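Local coordinates for transcriptional regulator (Rhodococcus sp., PDB 2O0Y), which probably acts as a DNA-binding transcriptional regulator of the IclR family, at residues Arg104-Ser107 against Thr113-Leu116; Arg192-Val197 against His239-Thr244. All coordinates share one frame; numbering follows the deposited sequence. Where two conformers were deposited one is given.

In the fold
Followed from the N terminus, the chain passes through its helix-turn-helix region and then, within the IclR C-terminal effector region, reaches contact 1. This closes a five-residue connection, the end of helix 97-110 and the turn after it, by folding that helix back on strand 113-120, a central strand of the antiparallel sheet. Contact 2 comes later, in series with it, and closes a 41-residue loop that includes strands 205-213 and 219-228. It joins the start of edge strand 195-198 to helix 237-254. The two neither nest nor cross, yet they touch in space: L106 CD1 packs 3.4 Å from C243 CB, so helices 97-110 and 237-254 lie side by side against one sheet.

Contact 1. Residues Arg104-Ser107 against Thr113-Leu116; sequences RQLS and TVNL
L106 and S107, neighbours on helix 97-110, receive one methyl of V114 between them, and this wedge carries the contact. L106 comes first along the helix. Its CB is directed toward the strand, and its CG lies anti to the backbone N (chi1 -179°), which extends the side chain toward the strand until CG stands 3.8 Å from V114 CG2. The CD2 branch goes further and touches both valine methyls, at 3.9 Å from V114 CG2 and 4.1 Å from V114 CG1. The two side chains meet at about a right angle, so that the leucine passes across the valine branches.

S107 follows and offers mainly backbone. V114 CG2 rests 3.5 Å from S107 N and 3.7 Å from S107 CA, with S107 CB at 3.8 Å. This methyl, anti to the valine's own carbonyl carbon, is the branch that meets all three serine atoms. The serine hydroxyl is engaged differently: OG hydrogen-bonds to E112 O, in the turn that leads into the strand, and more weakly to C130 O on the adjacent strand. T113 is oriented the other way, its CB directed away from the helix and its OG1 bonded to S138 O.

Every touching residue is buried, and what joins helix to strand directly is van der Waals packing around V114 CG2. The side-chain hydroxyls of S107 and T113 are satisfied outside the two segments, and the bond from S107 to E112 probably steadies the end of the helix against the turn.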
loop_
_atom_site.group_PDB
_atom_site.type_symbol
_atom_site.label_atom_id
_atom_site.label_comp_id
_atom_site.label_asym_id
_atom_site.label_seq_id
_atom_site.Cartn_x
_atom_site.Cartn_y
_atom_site.Cartn_z
ATOM N N ARG B 104 3.875 -1.958 -27.152
ATOM C CA ARG B 104 2.962 -2.005 -28.292
ATOM C C ARG B 104 3.703 -2.463 -29.538
ATOM O O ARG B 104 3.250 -3.377 -30.259
ATOM C CB ARG B 104 2.287 -0.622 -28.501
ATOM C CG ARG B 104 1.086 -0.707 -29.400
ATOM C CD ARG B 104 0.583 0.680 -29.805
ATOM N NE ARG B 104 0.136 1.396 -28.585
ATOM C CZ ARG B 104 0.740 2.458 -28.054
ATOM N NH1 ARG B 104 0.219 2.986 -26.954
ATOM N NH2 ARG B 104 1.832 3.006 -28.616
ATOM N N GLN B 105 4.889 -1.899 -29.774
ATOM C CA GLN B 105 5.657 -2.324 -30.943
ATOM C C GLN B 105 6.092 -3.803 -30.855
ATOM O O GLN B 105 6.058 -4.552 -31.838
ATOM C CB GLN B 105 6.841 -1.373 -31.177
ATOM C CG GLN B 105 7.597 -1.643 -32.478
ATOM C CD GLN B 105 6.734 -1.400 -33.703
ATOM O OE1 GLN B 105 6.013 -0.405 -33.770
ATOM N NE2 GLN B 105 6.798 -2.321 -34.680
ATOM N N LEU B 106 6.493 -4.238 -29.684
ATOM C CA LEU B 106 6.838 -5.651 -29.428
ATOM C C LEU B 106 5.645 -6.530 -29.762
ATOM O O LEU B 106 5.804 -7.593 -30.379
ATOM C CB LEU B 106 7.197 -5.847 -27.918
ATOM C CG LEU B 106 7.596 -7.281 -27.569
ATOM C CD1 LEU B 106 8.730 -7.778 -28.554
ATOM C CD2 LEU B 106 7.995 -7.375 -26.083
ATOM N N SER B 107 4.458 -6.128 -29.323
ATOM C CA SER B 107 3.250 -6.908 -29.673
ATOM C C SER B 107 3.057 -6.996 -31.191
ATOM O O SER B 107 2.818 -8.078 -31.746
ATOM C CB SER B 107 2.013 -6.332 -29.005
ATOM O OG SER B 107 0.949 -7.194 -29.264
ATOM N N THR B 113 0.491 -11.170 -27.310
ATOM C CA THR B 113 0.138 -10.270 -26.222
ATOM C C THR B 113 1.365 -10.069 -25.352
ATOM O O THR B 113 2.045 -11.049 -25.031
ATOM C CB THR B 113 -1.005 -10.842 -25.390
ATOM O OG1 THR B 113 -2.203 -10.816 -26.208
ATOM C CG2 THR B 113 -1.236 -9.952 -24.083
ATOM N N VAL B 114 1.646 -8.804 -24.998
ATOM C CA VAL B 114 2.785 -8.443 -24.179
ATOM C C VAL B 114 2.236 -8.051 -22.822
ATOM O O VAL B 114 1.458 -7.115 -22.739
ATOM C CB VAL B 114 3.535 -7.268 -24.778
ATOM C CG1 VAL B 114 4.646 -6.857 -23.850
ATOM C CG2 VAL B 114 4.113 -7.674 -26.157
ATOM N N ASN B 115 2.668 -8.746 -21.756
ATOM C CA ASN B 115 2.192 -8.484 -20.369
ATOM C C ASN B 115 3.347 -7.952 -19.541
ATOM O O ASN B 115 4.446 -8.508 -19.616
ATOM C CB ASN B 115 1.755 -9.818 -19.739
ATOM C CG ASN B 115 0.464 -10.350 -20.363
ATOM O OD1 ASN B 115 -0.494 -9.603 -20.537
ATOM N ND2 ASN B 115 0.461 -11.608 -20.753
ATOM N N LEU B 116 3.116 -6.928 -18.724
ATOM C CA LEU B 116 4.157 -6.477 -17.806
ATOM C C LEU B 116 3.687 -6.953 -16.454
ATOM O O LEU B 116 2.641 -6.498 -15.971
ATOM C CB LEU B 116 4.307 -4.947 -17.780
ATOM C CG LEU B 116 5.554 -4.375 -17.062
ATOM C CD1 LEU B 116 5.848 -2.997 -17.593
ATOM C CD2 LEU B 116 5.270 -4.161 -15.595
#

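Contact 2. Residues Arg192-Val197 against His239-Thr244; sequences RGYQLV and HYIECT
I241 of helix 237-254 sets its CG2 over one face of the Y194 ring, the two side chains crossing at about a right angle. From CB, which is directed toward the 192-197 segment, the isoleucine divides into two branches. The short one ends at CG2, 4.0 Å from Y194 CE1. The longer runs through CG1, 4.1 Å from Y194 CE2, and extends (chi2 162°) to CD1, which lies past the rim of the ring on the same side as CG2. That terminal methyl sits 3.7 Å from Y194 CZ and 3.4 Å from Y194 OH, touching the phenol end from beside the rim, and L196 CD2 brushes it more loosely at 4.4 Å.

The opposite face of the ring is met by R192, whose CG lies 3.5 Å above the plane, toward the rim. Y194 holds its ring between the two because its CG is set between the backbone N and the carbonyl carbon (chi1 61°). R192 then curls round so that NE and NH2 grip Y194 O side-on, at 2.9 Å and 2.8 Å respectively; NH2 approaches in the carbonyl plane, NE from above it. This double grip should hold the arginine's aliphatic part against the tyrosine.

The ring also meets that of F210, at about 25° between planes, and touches L208, both on strand 205-213. Contact 2 lies at the surface, where the chain leaving helix 178-192 turns at G193 into edge strand 195-198, while helix 237-254 packs on strands 205-213 and 219-228, with I241 reaching out to the Y194 ring.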
loop_
_atom_site.group_PDB
_atom_site.type_symbol
_atom_site.label_atom_id
_atom_site.label_comp_id
_atom_site.label_asym_id
_atom_site.label_seq_id
_atom_site.Cartn_x
_atom_site.Cartn_y
_atom_site.Cartn_z
ATOM N N ARG B 192 20.738 -17.798 -18.274
ATOM C CA ARG B 192 20.333 -17.538 -19.672
ATOM C C ARG B 192 19.864 -16.103 -19.954
ATOM O O ARG B 192 20.096 -15.578 -21.051
ATOM C CB ARG B 192 19.210 -18.487 -20.044
ATOM C CG ARG B 192 18.873 -18.521 -21.516
ATOM C CD ARG B 192 17.901 -19.634 -21.758
ATOM N NE ARG B 192 16.887 -19.567 -20.716
ATOM C CZ ARG B 192 16.737 -20.475 -19.757
ATOM N NH1 ARG B 192 17.524 -21.566 -19.745
ATOM N NH2 ARG B 192 15.779 -20.300 -18.836
ATOM N N GLY B 193 19.181 -15.502 -18.982
ATOM C CA GLY B 193 18.712 -14.118 -19.082
ATOM C C GLY B 193 17.233 -14.019 -19.392
ATOM O O GLY B 193 16.690 -12.925 -19.501
ATOM N N TYR B 194 16.588 -15.171 -19.558
ATOM C CA TYR B 194 15.156 -15.211 -19.813
ATOM C C TYR B 194 14.594 -16.586 -19.513
ATOM O O TYR B 194 15.337 -17.548 -19.295
ATOM C CB TYR B 194 14.844 -14.798 -21.270
ATOM C CG TYR B 194 15.465 -15.694 -22.302
ATOM C CD1 TYR B 194 16.717 -15.403 -22.844
ATOM C CD2 TYR B 194 14.807 -16.849 -22.732
ATOM C CE1 TYR B 194 17.313 -16.289 -23.798
ATOM C CE2 TYR B 194 15.394 -17.729 -23.703
ATOM C CZ TYR B 194 16.618 -17.428 -24.222
ATOM O OH TYR B 194 17.177 -18.275 -25.165
ATOM N N GLN B 195 13.272 -16.658 -19.499
ATOM C CA GLN B 195 12.542 -17.918 -19.329
ATOM C C GLN B 195 11.657 -18.170 -20.541
ATOM O O GLN B 195 10.934 -17.293 -20.957
ATOM C CB GLN B 195 11.646 -17.837 -18.086
ATOM C CG GLN B 195 12.409 -17.913 -16.751
ATOM C CD GLN B 195 12.777 -19.301 -16.386
ATOM O OE1 GLN B 195 12.354 -20.227 -17.050
ATOM N NE2 GLN B 195 13.563 -19.471 -15.311
ATOM N N LEU B 196 11.706 -19.382 -21.085
ATOM C CA LEU B 196 10.837 -19.766 -22.195
ATOM C C LEU B 196 10.264 -21.131 -21.815
ATOM O O LEU B 196 11.018 -22.088 -21.702
ATOM C CB LEU B 196 11.658 -19.829 -23.503
ATOM C CG LEU B 196 10.987 -20.531 -24.693
ATOM C CD1 LEU B 196 9.803 -19.729 -25.172
ATOM C CD2 LEU B 196 12.013 -20.609 -25.787
ATOM N N VAL B 197 8.957 -21.184 -21.551
ATOM C CA VAL B 197 8.334 -22.394 -21.013
ATOM C C VAL B 197 7.095 -22.734 -21.853
ATOM O O VAL B 197 6.470 -21.827 -22.446
ATOM C CB VAL B 197 7.873 -22.166 -19.544
ATOM C CG1 VAL B 197 9.024 -21.651 -18.670
ATOM C CG2 VAL B 197 6.763 -21.194 -19.497
ATOM N N HIS B 239 13.355 -14.992 -32.929
ATOM C CA HIS B 239 12.950 -13.610 -33.244
ATOM C C HIS B 239 12.164 -13.065 -32.060
ATOM O O HIS B 239 12.329 -11.906 -31.679
ATOM C CB HIS B 239 12.097 -13.553 -34.549
ATOM C CG HIS B 239 11.653 -12.171 -34.938
ATOM N ND1 HIS B 239 10.329 -11.766 -34.908
ATOM C CD2 HIS B 239 12.361 -11.090 -35.349
ATOM C CE1 HIS B 239 10.242 -10.507 -35.306
ATOM N NE2 HIS B 239 11.459 -10.075 -35.582
ATOM N N TYR B 240 11.310 -13.907 -31.465
ATOM C CA TYR B 240 10.607 -13.545 -30.220
ATOM C C TYR B 240 11.612 -13.152 -29.168
ATOM O O TYR B 240 11.483 -12.098 -28.524
ATOM C CB TYR B 240 9.788 -14.738 -29.686
ATOM C CG TYR B 240 8.443 -14.984 -30.339
ATOM C CD1 TYR B 240 8.169 -14.517 -31.617
ATOM C CD2 TYR B 240 7.466 -15.722 -29.678
ATOM C CE1 TYR B 240 6.953 -14.728 -32.201
ATOM C CE2 TYR B 240 6.232 -15.961 -30.269
ATOM C CZ TYR B 240 5.982 -15.457 -31.518
ATOM O OH TYR B 240 4.779 -15.685 -32.147
ATOM N N ILE B 241 12.585 -14.011 -28.932
ATOM C CA ILE B 241 13.694 -13.699 -27.981
ATOM C C ILE B 241 14.464 -12.388 -28.353
ATOM O O ILE B 241 14.730 -11.554 -27.487
ATOM C CB ILE B 241 14.686 -14.919 -27.840
ATOM C CG1 ILE B 241 13.990 -16.135 -27.196
ATOM C CG2 ILE B 241 15.933 -14.503 -27.075
ATOM C CD1 ILE B 241 14.697 -17.496 -27.380
ATOM N N GLU B 242 14.862 -12.233 -29.625
ATOM C CA GLU B 242 15.571 -11.031 -30.062
ATOM C C GLU B 242 14.756 -9.757 -29.851
ATOM O O GLU B 242 15.309 -8.741 -29.397
ATOM C CB GLU B 242 15.965 -11.131 -31.516
ATOM C CG GLU B 242 16.920 -10.086 -31.957
ATOM C CD GLU B 242 17.604 -10.494 -33.249
ATOM O OE1 GLU B 242 16.969 -11.227 -34.020
ATOM O OE2 GLU B 242 18.784 -10.128 -33.449
ATOM N N CYS B 243 13.465 -9.773 -30.206
ATOM C CA CYS B 243 12.613 -8.597 -29.977
ATOM C C CYS B 243 12.385 -8.335 -28.502
ATOM O O CYS B 243 12.378 -7.180 -28.080
ATOM C CB CYS B 243 11.256 -8.721 -30.684
ATOM S SG CYS B 243 11.462 -8.885 -32.472
ATOM N N THR B 244 12.134 -9.391 -27.727
ATOM C CA THR B 244 11.795 -9.180 -26.324
ATOM C C THR B 244 13.025 -8.734 -25.558
ATOM O O THR B 244 12.932 -7.929 -24.644
ATOM C CB THR B 244 11.131 -10.416 -25.712
ATOM O OG1 THR B 244 10.035 -10.782 -26.544
ATOM C CG2 THR B 244 10.543 -10.101 -24.323
#